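Uncharacterized protein (Singapore grouper iridovirus, PDB 3RJ2) binds histone H3, and so may act on host chromatin. Local coordinates at residues F11-G16 with F38-T43; L45-D50 with G84-P89; W32-K37 with Y115-G120. All blocks are in the same frame, centred on the assembly; numbering follows the deposited sequence.

Contact 1 of 3, residues F11-G16 with F38-T43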
ATOM      1  N   PHE A  11      10.967   1.574  -4.613  1.00 17.76           N
ATOM      2  CA  PHE A  11      11.430   2.390  -3.509  1.00 16.88           C
ATOM      3  C   PHE A  11      12.848   2.802  -3.807  1.00 16.14           C
ATOM      4  O   PHE A  11      13.682   1.960  -4.117  1.00 16.73           O
ATOM      5  CB  PHE A  11      11.353   1.619  -2.199  1.00 16.22           C
ATOM      6  CG  PHE A  11       9.960   1.480  -1.676  1.00 15.95           C
ATOM      7  CD1 PHE A  11       9.224   0.334  -1.923  1.00 15.37           C
ATOM      8  CD2 PHE A  11       9.372   2.512  -0.956  1.00 15.42           C
ATOM      9  CE1 PHE A  11       7.934   0.206  -1.454  1.00 15.75           C
ATOM     10  CE2 PHE A  11       8.077   2.390  -0.475  1.00 15.24           C
ATOM     11  CZ  PHE A  11       7.355   1.238  -0.727  1.00 14.07           C
ATOM     12  N   VAL A  12      13.097   4.106  -3.754  1.00 15.63           N
ATOM     13  CA  VAL A  12      14.392   4.689  -4.124  1.00 15.12           C
ATOM     14  C   VAL A  12      15.038   5.264  -2.876  1.00 15.01           C
ATOM     15  O   VAL A  12      14.387   6.001  -2.149  1.00 14.69           O
ATOM     16  CB  VAL A  12      14.216   5.815  -5.191  1.00 15.02           C
ATOM     17  CG1 VAL A  12      15.558   6.242  -5.779  1.00 15.26           C
ATOM     18  CG2 VAL A  12      13.280   5.369  -6.298  1.00 14.85           C
ATOM     19  N   ASN A  13      16.300   4.913  -2.606  1.00 15.73           N
ATOM     20  CA  ASN A  13      17.013   5.508  -1.472  1.00 16.48           C
ATOM     21  C   ASN A  13      17.631   6.867  -1.827  1.00 17.67           C
ATOM     22  O   ASN A  13      17.395   7.371  -2.922  1.00 17.77           O
ATOM     23  CB  ASN A  13      18.014   4.522  -0.837  1.00 16.44           C
ATOM     24  CG  ASN A  13      19.252   4.260  -1.710  1.00 16.93           C
ATOM     25  OD1 ASN A  13      19.461   4.896  -2.746  1.00 17.29           O
ATOM     26  ND2 ASN A  13      20.081   3.314  -1.274  1.00 15.04           N
ATOM     27  N   ALA A  14      18.426   7.449  -0.918  1.00 18.74           N
ATOM     28  CA  ALA A  14      18.971   8.797  -1.102  1.00 19.90           C
ATOM     29  C   ALA A  14      19.932   8.930  -2.289  1.00 20.92           C
ATOM     30  O   ALA A  14      20.083  10.006  -2.861  1.00 21.53           O
ATOM     31  CB  ALA A  14      19.646   9.277   0.182  1.00 19.79           C
ATOM     32  N   THR A  15      20.593   7.845  -2.657  1.00 21.41           N
ATOM     33  CA  THR A  15      21.542   7.916  -3.744  1.00 22.20           C
ATOM     34  C   THR A  15      20.977   7.347  -5.052  1.00 21.91           C
ATOM     35  O   THR A  15      21.733   7.137  -5.993  1.00 22.81           O
ATOM     36  CB  THR A  15      22.863   7.216  -3.384  1.00 22.53           C
ATOM     37  OG1 THR A  15      22.618   5.821  -3.173  1.00 25.43           O
ATOM     38  CG2 THR A  15      23.475   7.813  -2.117  1.00 23.11           C
ATOM     39  N   GLY A  16      19.670   7.092  -5.109  1.00 21.16           N
ATOM     40  CA  GLY A  16      19.034   6.574  -6.330  1.00 20.62           C
ATOM     41  C   GLY A  16      19.047   5.076  -6.631  1.00 20.40           C
ATOM     42  O   GLY A  16      18.657   4.661  -7.720  1.00 19.79           O
ATOM     43  N   PHE A  38      10.709  -0.892   6.163  1.00 14.75           N
ATOM     44  CA  PHE A  38      11.900  -0.475   5.413  1.00 15.07           C
ATOM     45  C   PHE A  38      13.174  -1.097   5.990  1.00 15.91           C
ATOM     46  O   PHE A  38      13.393  -1.035   7.203  1.00 15.82           O
ATOM     47  CB  PHE A  38      12.052   1.049   5.414  1.00 14.29           C
ATOM     48  CG  PHE A  38      10.907   1.801   4.739  1.00 13.83           C
ATOM     49  CD1 PHE A  38       9.922   1.132   4.011  1.00 12.93           C
ATOM     50  CD2 PHE A  38      10.843   3.190   4.820  1.00 11.57           C
ATOM     51  CE1 PHE A  38       8.894   1.840   3.385  1.00 13.53           C
ATOM     52  CE2 PHE A  38       9.819   3.899   4.196  1.00 11.75           C
ATOM     53  CZ  PHE A  38       8.848   3.227   3.485  1.00 11.15           C
ATOM     54  N   PRO A  39      14.002  -1.719   5.128  1.00 16.81           N
ATOM     55  CA  PRO A  39      15.322  -2.174   5.579  1.00 17.32           C
ATOM     56  C   PRO A  39      16.343  -1.022   5.562  1.00 18.01           C
ATOM     57  O   PRO A  39      17.434  -1.164   6.114  1.00 17.91           O
ATOM     58  CB  PRO A  39      15.682  -3.252   4.556  1.00 17.27           C
ATOM     59  CG  PRO A  39      15.010  -2.803   3.286  1.00 17.04           C
ATOM     60  CD  PRO A  39      13.716  -2.148   3.744  1.00 16.63           C
ATOM     61  N   GLU A  40      15.958   0.105   4.950  1.00 18.20           N
ATOM     62  CA  GLU A  40      16.786   1.313   4.840  1.00 18.71           C
ATOM     63  C   GLU A  40      15.869   2.502   4.541  1.00 18.50           C
ATOM     64  O   GLU A  40      14.718   2.311   4.157  1.00 18.35           O
ATOM     65  CB  GLU A  40      17.826   1.156   3.722  1.00 19.22           C
ATOM     66  CG  GLU A  40      17.219   1.024   2.319  1.00 20.04           C
ATOM     67  CD  GLU A  40      18.262   0.796   1.240  1.00 23.47           C
ATOM     68  OE1 GLU A  40      19.161   1.651   1.084  1.00 24.77           O
ATOM     69  OE2 GLU A  40      18.176  -0.233   0.534  1.00 23.90           O
ATOM     70  N   LYS A  41      16.370   3.723   4.701  1.00 18.34           N
ATOM     71  CA  LYS A  41      15.546   4.913   4.448  1.00 18.55           C
ATOM     72  C   LYS A  41      15.316   5.114   2.946  1.00 17.29           C
ATOM     73  O   LYS A  41      16.227   4.985   2.124  1.00 17.01           O
ATOM     74  CB  LYS A  41      16.156   6.181   5.079  1.00 19.79           C
ATOM     75  CG  LYS A  41      16.532   6.018   6.568  1.00 23.68           C
ATOM     76  CD  LYS A  41      16.853   7.354   7.249  1.00 28.57           C
ATOM     77  CE  LYS A  41      17.356   7.134   8.705  1.00 30.43           C
ATOM     78  NZ  LYS A  41      17.170   8.327   9.612  1.00 31.90           N
ATOM     79  N   TYR A  42      14.080   5.395   2.581  1.00 15.42           N
ATOM     80  CA  TYR A  42      13.784   5.653   1.190  1.00 14.01           C
ATOM     81  C   TYR A  42      13.378   7.091   1.117  1.00 13.33           C
ATOM     82  O   TYR A  42      12.969   7.644   2.126  1.00 13.36           O
ATOM     83  CB  TYR A  42      12.648   4.758   0.714  1.00 13.89           C
ATOM     84  CG  TYR A  42      12.970   3.283   0.672  1.00 12.79           C
ATOM     85  CD1 TYR A  42      14.062   2.800  -0.041  1.00 11.06           C
ATOM     86  CD2 TYR A  42      12.150   2.367   1.320  1.00 12.84           C
ATOM     87  CE1 TYR A  42      14.338   1.445  -0.099  1.00 10.96           C
ATOM     88  CE2 TYR A  42      12.416   1.011   1.272  1.00 12.78           C
ATOM     89  CZ  TYR A  42      13.505   0.559   0.564  1.00 12.97           C
ATOM     90  OH  TYR A  42      13.761  -0.789   0.549  1.00 14.02           O
ATOM     91  N   THR A  43      13.476   7.697  -0.060  1.00 12.90           N
ATOM     92  CA  THR A  43      13.078   9.087  -0.231  1.00 12.58           C
ATOM     93  C   THR A  43      11.990   9.246  -1.280  1.00 12.93           C
ATOM     94  O   THR A  43      11.339  10.288  -1.359  1.00 12.99           O
ATOM     95  CB  THR A  43      14.243   9.938  -0.671  1.00 12.70           C
ATOM     96  OG1 THR A  43      14.734   9.426  -1.914  1.00 12.25           O
ATOM     97  CG2 THR A  43      15.363   9.920   0.396  1.00 13.03           C
TER
HETATM   98  O   HOH W   1      18.555   6.681   2.098  1.00 34.79           O

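Contact 2 of 3, residues L45-D50 with G84-P89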
ATOM      1  N   LEU A  45       8.926   6.947  -3.706  1.00 14.14           N
ATOM      2  CA  LEU A  45       8.226   5.756  -4.159  1.00 14.49           C
ATOM      3  C   LEU A  45       7.712   5.978  -5.586  1.00 14.82           C
ATOM      4  O   LEU A  45       6.899   6.859  -5.806  1.00 14.86           O
ATOM      5  CB  LEU A  45       7.072   5.405  -3.208  1.00 14.49           C
ATOM      6  CG  LEU A  45       6.054   4.336  -3.683  1.00 15.59           C
ATOM      7  CD1 LEU A  45       6.739   3.002  -3.909  1.00 15.35           C
ATOM      8  CD2 LEU A  45       4.904   4.165  -2.713  1.00 14.56           C
ATOM      9  N   ARG A  46       8.201   5.193  -6.542  1.00 14.96           N
ATOM     10  CA  ARG A  46       7.660   5.210  -7.899  1.00 16.04           C
ATOM     11  C   ARG A  46       6.766   3.981  -8.082  1.00 15.99           C
ATOM     12  O   ARG A  46       7.210   2.857  -7.925  1.00 15.74           O
ATOM     13  CB  ARG A  46       8.778   5.224  -8.945  1.00 16.45           C
ATOM     14  CG  ARG A  46       9.816   6.335  -8.741  1.00 20.43           C
ATOM     15  CD  ARG A  46      11.029   6.184  -9.654  1.00 27.96           C
ATOM     16  NE  ARG A  46      10.667   6.260 -11.067  1.00 33.76           N
ATOM     17  CZ  ARG A  46      10.461   7.395 -11.740  1.00 37.41           C
ATOM     18  NH1 ARG A  46      10.577   8.579 -11.131  1.00 38.45           N
ATOM     19  NH2 ARG A  46      10.124   7.343 -13.030  1.00 38.27           N
ATOM     20  N   TYR A  47       5.502   4.201  -8.405  1.00 15.93           N
ATOM     21  CA  TYR A  47       4.566   3.094  -8.489  1.00 16.19           C
ATOM     22  C   TYR A  47       3.986   2.937  -9.888  1.00 16.39           C
ATOM     23  O   TYR A  47       3.941   3.884 -10.664  1.00 16.17           O
ATOM     24  CB  TYR A  47       3.439   3.283  -7.467  1.00 16.12           C
ATOM     25  CG  TYR A  47       2.718   4.596  -7.621  1.00 14.97           C
ATOM     26  CD1 TYR A  47       1.661   4.730  -8.519  1.00 14.35           C
ATOM     27  CD2 TYR A  47       3.093   5.717  -6.860  1.00 15.67           C
ATOM     28  CE1 TYR A  47       0.996   5.952  -8.677  1.00 14.75           C
ATOM     29  CE2 TYR A  47       2.434   6.938  -7.005  1.00 13.48           C
ATOM     30  CZ  TYR A  47       1.391   7.054  -7.914  1.00 14.39           C
ATOM     31  OH  TYR A  47       0.731   8.266  -8.057  1.00 15.99           O
ATOM     32  N   SER A  48       3.536   1.723 -10.185  1.00 16.70           N
ATOM     33  CA  SER A  48       2.705   1.450 -11.341  1.00 17.32           C
ATOM     34  C   SER A  48       1.616   0.485 -10.885  1.00 17.51           C
ATOM     35  O   SER A  48       1.920  -0.647 -10.504  1.00 17.17           O
ATOM     36  CB  SER A  48       3.545   0.821 -12.451  1.00 17.45           C
ATOM     37  OG  SER A  48       2.775   0.673 -13.632  1.00 19.81           O
ATOM     38  N   VAL A  49       0.360   0.927 -10.887  1.00 17.44           N
ATOM     39  CA  VAL A  49      -0.713   0.106 -10.330  1.00 18.31           C
ATOM     40  C   VAL A  49      -1.667  -0.383 -11.411  1.00 19.01           C
ATOM     41  O   VAL A  49      -2.303   0.413 -12.091  1.00 18.97           O
ATOM     42  CB  VAL A  49      -1.525   0.830  -9.228  1.00 18.04           C
ATOM     43  CG1 VAL A  49      -2.610  -0.082  -8.705  1.00 17.44           C
ATOM     44  CG2 VAL A  49      -0.620   1.272  -8.080  1.00 18.28           C
ATOM     45  N   ASP A  50      -1.747  -1.700 -11.550  1.00 20.02           N
ATOM     46  CA  ASP A  50      -2.651  -2.347 -12.496  1.00 21.26           C
ATOM     47  C   ASP A  50      -3.965  -2.637 -11.778  1.00 20.83           C
ATOM     48  O   ASP A  50      -4.010  -3.471 -10.872  1.00 20.60           O
ATOM     49  CB  ASP A  50      -2.013  -3.651 -12.975  1.00 21.90           C
ATOM     50  CG  ASP A  50      -2.474  -4.061 -14.355  1.00 26.12           C
ATOM     51  OD1 ASP A  50      -3.605  -3.697 -14.762  1.00 29.25           O
ATOM     52  OD2 ASP A  50      -1.689  -4.757 -15.043  1.00 31.31           O
ATOM     53  N   GLY A  84       2.943   6.897 -11.273  1.00 19.19           N
ATOM     54  CA  GLY A  84       3.341   8.150 -10.685  1.00 18.25           C
ATOM     55  C   GLY A  84       4.366   7.924  -9.612  1.00 17.64           C
ATOM     56  O   GLY A  84       4.883   6.827  -9.449  1.00 17.30           O
ATOM     57  N   SER A  85       4.663   8.977  -8.872  1.00 17.43           N
ATOM     58  CA  SER A  85       5.591   8.840  -7.784  1.00 17.76           C
ATOM     59  C   SER A  85       5.145   9.667  -6.608  1.00 17.27           C
ATOM     60  O   SER A  85       4.321  10.572  -6.746  1.00 17.36           O
ATOM     61  CB  SER A  85       7.021   9.179  -8.219  1.00 17.83           C
ATOM     62  OG  SER A  85       7.111  10.519  -8.616  1.00 19.26           O
ATOM     63  N   LEU A  86       5.699   9.313  -5.457  1.00 17.11           N
ATOM     64  CA  LEU A  86       5.337   9.850  -4.155  1.00 17.60           C
ATOM     65  C   LEU A  86       6.594  10.082  -3.335  1.00 16.64           C
ATOM     66  O   LEU A  86       7.470   9.205  -3.283  1.00 16.12           O
ATOM     67  CB  LEU A  86       4.538   8.807  -3.380  1.00 18.06           C
ATOM     68  CG  LEU A  86       3.054   8.914  -3.118  1.00 21.47           C
ATOM     69  CD1 LEU A  86       2.813   7.973  -1.955  1.00 21.71           C
ATOM     70  CD2 LEU A  86       2.653  10.366  -2.744  1.00 23.39           C
ATOM     71  N   ALA A  87       6.652  11.214  -2.648  1.00 15.60           N
ATOM     72  CA  ALA A  87       7.740  11.462  -1.723  1.00 15.79           C
ATOM     73  C   ALA A  87       7.549  10.599  -0.475  1.00 15.34           C
ATOM     74  O   ALA A  87       6.445  10.443  -0.002  1.00 14.75           O
ATOM     75  CB  ALA A  87       7.810  12.945  -1.362  1.00 15.74           C
ATOM     76  N   VAL A  88       8.635  10.011   0.015  1.00 15.32           N
ATOM     77  CA  VAL A  88       8.628   9.250   1.258  1.00 14.75           C
ATOM     78  C   VAL A  88       9.100  10.194   2.386  1.00 15.74           C
ATOM     79  O   VAL A  88      10.161  10.812   2.273  1.00 15.69           O
ATOM     80  CB  VAL A  88       9.543   7.991   1.146  1.00 14.86           C
ATOM     81  CG1 VAL A  88       9.534   7.196   2.430  1.00 12.84           C
ATOM     82  CG2 VAL A  88       9.114   7.091  -0.041  1.00 12.89           C
ATOM     83  N   PRO A  89       8.297  10.342   3.462  1.00 16.63           N
ATOM     84  CA  PRO A  89       8.667  11.213   4.584  1.00 17.39           C
ATOM     85  C   PRO A  89      10.022  10.836   5.201  1.00 18.56           C
ATOM     86  O   PRO A  89      10.374   9.653   5.234  1.00 18.72           O
ATOM     87  CB  PRO A  89       7.550  10.963   5.609  1.00 17.80           C
ATOM     88  CG  PRO A  89       6.393  10.464   4.827  1.00 15.89           C
ATOM     89  CD  PRO A  89       6.960   9.738   3.642  1.00 16.48           C
TER

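Contact 3 of 3, residues W32-K37 with Y115-G120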
ATOM      1  N   TRP A  32      -6.881  -6.128  -0.916  1.00 19.96           N
ATOM      2  CA  TRP A  32      -5.800  -6.525  -0.023  1.00 17.35           C
ATOM      3  C   TRP A  32      -5.178  -5.325   0.680  1.00 16.16           C
ATOM      4  O   TRP A  32      -5.452  -4.175   0.334  1.00 15.05           O
ATOM      5  CB  TRP A  32      -4.743  -7.384  -0.738  1.00 16.52           C
ATOM      6  CG  TRP A  32      -4.231  -6.831  -2.044  1.00 16.28           C
ATOM      7  CD1 TRP A  32      -4.546  -7.278  -3.306  1.00 15.71           C
ATOM      8  CD2 TRP A  32      -3.296  -5.759  -2.224  1.00 13.45           C
ATOM      9  NE1 TRP A  32      -3.883  -6.540  -4.247  1.00 14.25           N
ATOM     10  CE2 TRP A  32      -3.108  -5.602  -3.617  1.00 12.91           C
ATOM     11  CE3 TRP A  32      -2.603  -4.910  -1.344  1.00 12.63           C
ATOM     12  CZ2 TRP A  32      -2.262  -4.618  -4.159  1.00 11.75           C
ATOM     13  CZ3 TRP A  32      -1.760  -3.931  -1.884  1.00 10.91           C
ATOM     14  CH2 TRP A  32      -1.596  -3.800  -3.278  1.00 11.10           C
ATOM     15  N   ILE A  33      -4.376  -5.616   1.701  1.00 15.16           N
ATOM     16  CA  ILE A  33      -3.587  -4.618   2.415  1.00 14.49           C
ATOM     17  C   ILE A  33      -2.166  -5.144   2.391  1.00 13.90           C
ATOM     18  O   ILE A  33      -1.932  -6.352   2.500  1.00 13.82           O
ATOM     19  CB  ILE A  33      -4.075  -4.419   3.868  1.00 14.39           C
ATOM     20  CG1 ILE A  33      -5.532  -3.946   3.883  1.00 14.70           C
ATOM     21  CG2 ILE A  33      -3.195  -3.423   4.613  1.00 15.07           C
ATOM     22  CD1 ILE A  33      -6.164  -3.960   5.272  1.00 16.37           C
ATOM     23  N   TRP A  34      -1.224  -4.232   2.201  1.00 12.94           N
ATOM     24  CA  TRP A  34       0.177  -4.572   2.136  1.00 12.56           C
ATOM     25  C   TRP A  34       0.965  -3.687   3.095  1.00 12.29           C
ATOM     26  O   TRP A  34       0.788  -2.470   3.112  1.00 11.19           O
ATOM     27  CB  TRP A  34       0.657  -4.401   0.700  1.00 12.62           C
ATOM     28  CG  TRP A  34       2.108  -4.601   0.453  1.00 11.58           C
ATOM     29  CD1 TRP A  34       2.759  -5.793   0.287  1.00 12.08           C
ATOM     30  CD2 TRP A  34       3.095  -3.574   0.293  1.00 12.13           C
ATOM     31  NE1 TRP A  34       4.104  -5.568   0.054  1.00 12.17           N
ATOM     32  CE2 TRP A  34       4.332  -4.213   0.045  1.00 12.57           C
ATOM     33  CE3 TRP A  34       3.062  -2.167   0.361  1.00 13.11           C
ATOM     34  CZ2 TRP A  34       5.530  -3.490  -0.165  1.00 12.72           C
ATOM     35  CZ3 TRP A  34       4.263  -1.446   0.152  1.00 12.01           C
ATOM     36  CH2 TRP A  34       5.468  -2.115  -0.113  1.00 11.68           C
ATOM     37  N   THR A  35       1.812  -4.325   3.896  1.00 12.12           N
ATOM     38  CA  THR A  35       2.698  -3.652   4.847  1.00 13.03           C
ATOM     39  C   THR A  35       4.174  -3.963   4.570  1.00 12.55           C
ATOM     40  O   THR A  35       4.548  -5.114   4.377  1.00 12.65           O
ATOM     41  CB  THR A  35       2.375  -4.072   6.302  1.00 13.17           C
ATOM     42  OG1 THR A  35       0.992  -3.819   6.561  1.00 14.43           O
ATOM     43  CG2 THR A  35       3.217  -3.269   7.301  1.00 13.32           C
ATOM     44  N   TYR A  36       5.009  -2.932   4.564  1.00 12.40           N
ATOM     45  CA  TYR A  36       6.430  -3.097   4.275  1.00 12.82           C
ATOM     46  C   TYR A  36       7.253  -2.332   5.289  1.00 13.13           C
ATOM     47  O   TYR A  36       7.144  -1.108   5.384  1.00 13.28           O
ATOM     48  CB  TYR A  36       6.731  -2.596   2.858  1.00 12.42           C
ATOM     49  CG  TYR A  36       8.176  -2.614   2.398  1.00 13.36           C
ATOM     50  CD1 TYR A  36       9.040  -3.670   2.716  1.00 15.48           C
ATOM     51  CD2 TYR A  36       8.664  -1.601   1.587  1.00 14.03           C
ATOM     52  CE1 TYR A  36      10.365  -3.692   2.248  1.00 16.04           C
ATOM     53  CE2 TYR A  36       9.980  -1.605   1.127  1.00 15.34           C
ATOM     54  CZ  TYR A  36      10.819  -2.651   1.450  1.00 16.32           C
ATOM     55  OH  TYR A  36      12.110  -2.639   0.982  1.00 17.21           O
ATOM     56  N   LYS A  37       8.062  -3.059   6.048  1.00 13.56           N
ATOM     57  CA  LYS A  37       9.028  -2.459   6.960  1.00 14.67           C
ATOM     58  C   LYS A  37      10.281  -2.150   6.157  1.00 14.51           C
ATOM     59  O   LYS A  37      10.834  -3.037   5.526  1.00 14.52           O
ATOM     60  CB  LYS A  37       9.373  -3.429   8.096  1.00 15.27           C
ATOM     61  CG  LYS A  37      10.198  -2.792   9.204  1.00 16.98           C
ATOM     62  CD  LYS A  37      10.628  -3.813  10.244  1.00 20.06           C
ATOM     63  CE  LYS A  37      11.681  -3.211  11.166  1.00 22.95           C
ATOM     64  NZ  LYS A  37      11.836  -4.024  12.423  1.00 27.56           N
ATOM     65  N   TYR A 115      -0.728  -8.751   2.870  1.00 22.70           N
ATOM     66  CA  TYR A 115       0.631  -9.109   2.494  1.00 23.86           C
ATOM     67  C   TYR A 115       1.630  -8.442   3.426  1.00 24.84           C
ATOM     68  O   TYR A 115       1.706  -7.222   3.491  1.00 24.08           O
ATOM     69  CB  TYR A 115       0.931  -8.707   1.046  1.00 23.18           C
ATOM     70  CG  TYR A 115       0.145  -9.457  -0.006  1.00 24.01           C
ATOM     71  CD1 TYR A 115       0.362 -10.819  -0.241  1.00 24.68           C
ATOM     72  CD2 TYR A 115      -0.796  -8.800  -0.788  1.00 25.30           C
ATOM     73  CE1 TYR A 115      -0.356 -11.508  -1.226  1.00 26.20           C
ATOM     74  CE2 TYR A 115      -1.520  -9.476  -1.780  1.00 27.07           C
ATOM     75  CZ  TYR A 115      -1.292 -10.831  -1.991  1.00 27.85           C
ATOM     76  OH  TYR A 115      -2.006 -11.502  -2.964  1.00 29.99           O
ATOM     77  N   ASP A 116       2.379  -9.241   4.174  1.00 27.05           N
ATOM     78  CA  ASP A 116       3.459  -8.678   4.966  1.00 29.40           C
ATOM     79  C   ASP A 116       4.724  -8.979   4.223  1.00 30.69           C
ATOM     80  O   ASP A 116       5.052 -10.139   4.005  1.00 31.22           O
ATOM     81  CB  ASP A 116       3.525  -9.235   6.383  1.00 29.52           C
ATOM     82  CG  ASP A 116       4.474  -8.433   7.272  1.00 30.93           C
ATOM     83  OD1 ASP A 116       5.711  -8.515   7.064  1.00 32.02           O
ATOM     84  OD2 ASP A 116       3.981  -7.698   8.166  1.00 31.99           O
ATOM     85  N   GLU A 117       5.436  -7.923   3.857  1.00 32.52           N
ATOM     86  CA  GLU A 117       6.500  -8.003   2.861  1.00 34.51           C
ATOM     87  C   GLU A 117       7.606  -9.030   3.114  1.00 35.83           C
ATOM     88  O   GLU A 117       8.106  -9.644   2.165  1.00 36.45           O
ATOM     89  CB  GLU A 117       7.079  -6.622   2.578  1.00 34.10           C
ATOM     90  CG  GLU A 117       7.926  -6.565   1.331  1.00 35.89           C
ATOM     91  CD  GLU A 117       7.367  -7.391   0.180  1.00 36.77           C
ATOM     92  OE1 GLU A 117       6.188  -7.196  -0.197  1.00 36.27           O
ATOM     93  OE2 GLU A 117       8.125  -8.233  -0.348  1.00 37.73           O
ATOM     94  N   THR A 118       7.995  -9.224   4.368  1.00 37.13           N
ATOM     95  CA  THR A 118       9.051 -10.208   4.644  1.00 38.86           C
ATOM     96  C   THR A 118       8.632 -11.359   5.590  1.00 39.07           C
ATOM     97  O   THR A 118       9.377 -12.333   5.774  1.00 39.36           O
ATOM     98  CB  THR A 118      10.400  -9.530   5.034  1.00 39.28           C
ATOM     99  OG1 THR A 118      10.159  -8.448   5.950  1.00 40.11           O
ATOM    100  CG2 THR A 118      11.100  -8.975   3.776  1.00 40.38           C
ATOM    101  N   GLU A 119       7.428 -11.244   6.153  1.00 39.27           N
ATOM    102  CA  GLU A 119       6.837 -12.282   7.001  1.00 39.13           C
ATOM    103  C   GLU A 119       5.606 -12.984   6.389  1.00 38.17           C
ATOM    104  O   GLU A 119       4.844 -13.637   7.102  1.00 38.12           O
ATOM    105  CB  GLU A 119       6.506 -11.711   8.382  1.00 39.74           C
ATOM    106  CG  GLU A 119       7.738 -11.463   9.246  1.00 42.59           C
ATOM    107  CD  GLU A 119       7.495 -10.416  10.319  1.00 45.78           C
ATOM    108  OE1 GLU A 119       6.622 -10.642  11.189  1.00 46.62           O
ATOM    109  OE2 GLU A 119       8.177  -9.365  10.288  1.00 47.42           O
ATOM    110  N   GLY A 120       5.426 -12.845   5.076  1.00 37.21           N
ATOM    111  CA  GLY A 120       4.447 -13.629   4.318  1.00 35.88           C
ATOM    112  C   GLY A 120       3.006 -13.134   4.267  1.00 35.03           C
ATOM    113  O   GLY A 120       2.607 -12.211   4.985  1.00 35.12           O
TER
HETATM  114  O   HOH W   2       8.072  -5.958   5.941  1.00 26.97           O

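Contact 1 of 3, residues F11-G16 with F38-T43
Phe11, near the end of strand 6-12, presses its CB onto the ring of Tyr42, and the close packing of this contact is built round that touch. CB stands 3.4 Å from the Tyr42 ring centroid, 1° off the ring normal, a CH-pi contact over the middle of the face; the carbonyl Glu40 O lies over the opposite face. The Phe11 ring continues past the tyrosine, its plane inclined 31° to that of Tyr42, and its CE2 comes 4.0 Å from Phe38 CE1. Phe38 in turn takes Tyr42 CD2 over the centre of one face, so the three rings form an aromatic cluster, which the hydroxyl of Tyr42 leaves to meet that of Tyr36.

Beside the cluster the backbones join through a nearly straight bond from Thr43 N to Val12 O (2.8 Å). Farther out the contact becomes polar and loose. Asn13 CG stands between its backbone N and carbonyl carbon (chi1 72°), and the amide it carries works both ways: OD1 accepts from Thr15 N, in an Asx turn, and from Lys17 N, while ND2 gives a 3.0 Å bond to Glu40 OE1, met from above the carboxylate plane. Glu40 OE2 makes a salt bridge with Lys17, and a water links Ala14 N to Lys41 O. The chemistry implies two regimes: apolar ring contacts at the buried end, directional, partly charged and water-bridged bonds at the exposed one.

Contact 2 of 3, residues L45-D50 with G84-P89
The ring of Tyr47 lies against the backbone of Gly84, with the carbonyl Gly84 O 3.3 Å above one face and displaced toward the rim. Gly84 CA sits over the same ring in a CH-pi contact, 4.0 Å from the centroid, and Tyr47 OH is 3.7 Å from that CA. Obliquely to the ring come the backbone nitrogens of Ser85 and Leu86. This is an antiparallel pairing of strands 44-50 and 81-87, the latter outermost in a four-stranded sheet, and the aromatic-over-glycine arrangement belongs to a hydrogen-bonded pair, Tyr47 with Gly84.

The torsion explains the fit: Tyr47 CG stands between its own backbone N and carbonyl carbon (chi1 56°), which starts the ring toward the neighbouring strand. Gly84 has no side chain, and the ring lies directly on its main-chain atoms, Tyr47 CE2 coming 3.4 Å from Gly84 C. On the same face of the sheet, Leu45 CB meets Leu86 CB at 4.2 Å, and Val88 CG2 closes in on Leu45 from beyond the end of the strand. Leu86 also reaches Val59 and Thr72 of the other sheet, while Tyr47 touches Leu74 there.

The other face is more open to solvent and holds the non-hydrogen-bonded pair, where Arg46 CG lies 4.0 Å from Ser85 CB. Arg46 also makes a long, weak ion pair with Glu10 of the adjoining strand.

Four backbone bonds hold the register. Leu45 and Leu86 exchange two, and Tyr47 and Gly84 two more. Between them, an oxygen already engaged by Leu86 N receives a bent CA-H...O contact as well: Ser85 CA lies 3.1 Å from Leu45 O.

Contact 3 of 3, residues W32-K37 with Y115-G120
Trp32 offers a face of its indole to the edge of Tyr115, an edge-to-face pair whose planes are inclined at 68°. Tyr115 CE2 does the touching, 3.8 Å from Trp32 CG and displaced toward the rim of the indole. The next tryptophan is used the other way round: Trp34 presents its edge, with CD1 3.5 Å from Tyr115 CB.

Along that same edge, Trp34 NE1 donates a 2.7 Å hydrogen bond to Glu117 OE1. The acceptor lies in the indole plane, the carboxylate uses its anti lone pair, and the two planes are turned 53° apart. Glu117 reaches this position through a bent chain: CG is anti to the backbone N, and chi2 of 39° turns CD back toward the indole. While OE1 goes to Trp34, Glu117 CG packs against Tyr36 CD1 at 3.4 Å, the carboxylate turned nearly perpendicular to that ring. Separately, Tyr36 CB lies over one face of the Trp34 ring, offset toward the rim.

Tyr115 bonds through its N to Ile33 O and through its O to Thr35 N (2.9 Å), the two residues flanking its partner Trp34. Glu117 N to Thr35 O carries the pattern one step past the strand end. Such bonding is the signature of parallel pairing, and strands 31-37 and 111-116 are the one parallel pair of an otherwise antiparallel six-stranded beta sheet.

The three contacts divide between the two sheets of this protein. Contact 2 is a surface pairing within the four-stranded antiparallel sheet, whereas contact 3, with half its touching residues buried, is the parallel pairing of the six-stranded mixed sheet; their centres lie about 17 Å apart, their nearest atoms about 6 Å. Contact 1, a partly buried junction of a strand end and a loop, meets both: Thr43 O probably bonds to Val88 N of contact 2, and Phe11 packs on Tyr36 and Trp34 of contact 3. The chemistry follows the place. Both pairings rest on backbone bonds, contact 3 adding an indole-carboxylate hydrogen bond and an edge-to-face pair, and contact 1 mixes rings with polar, water-bridged links.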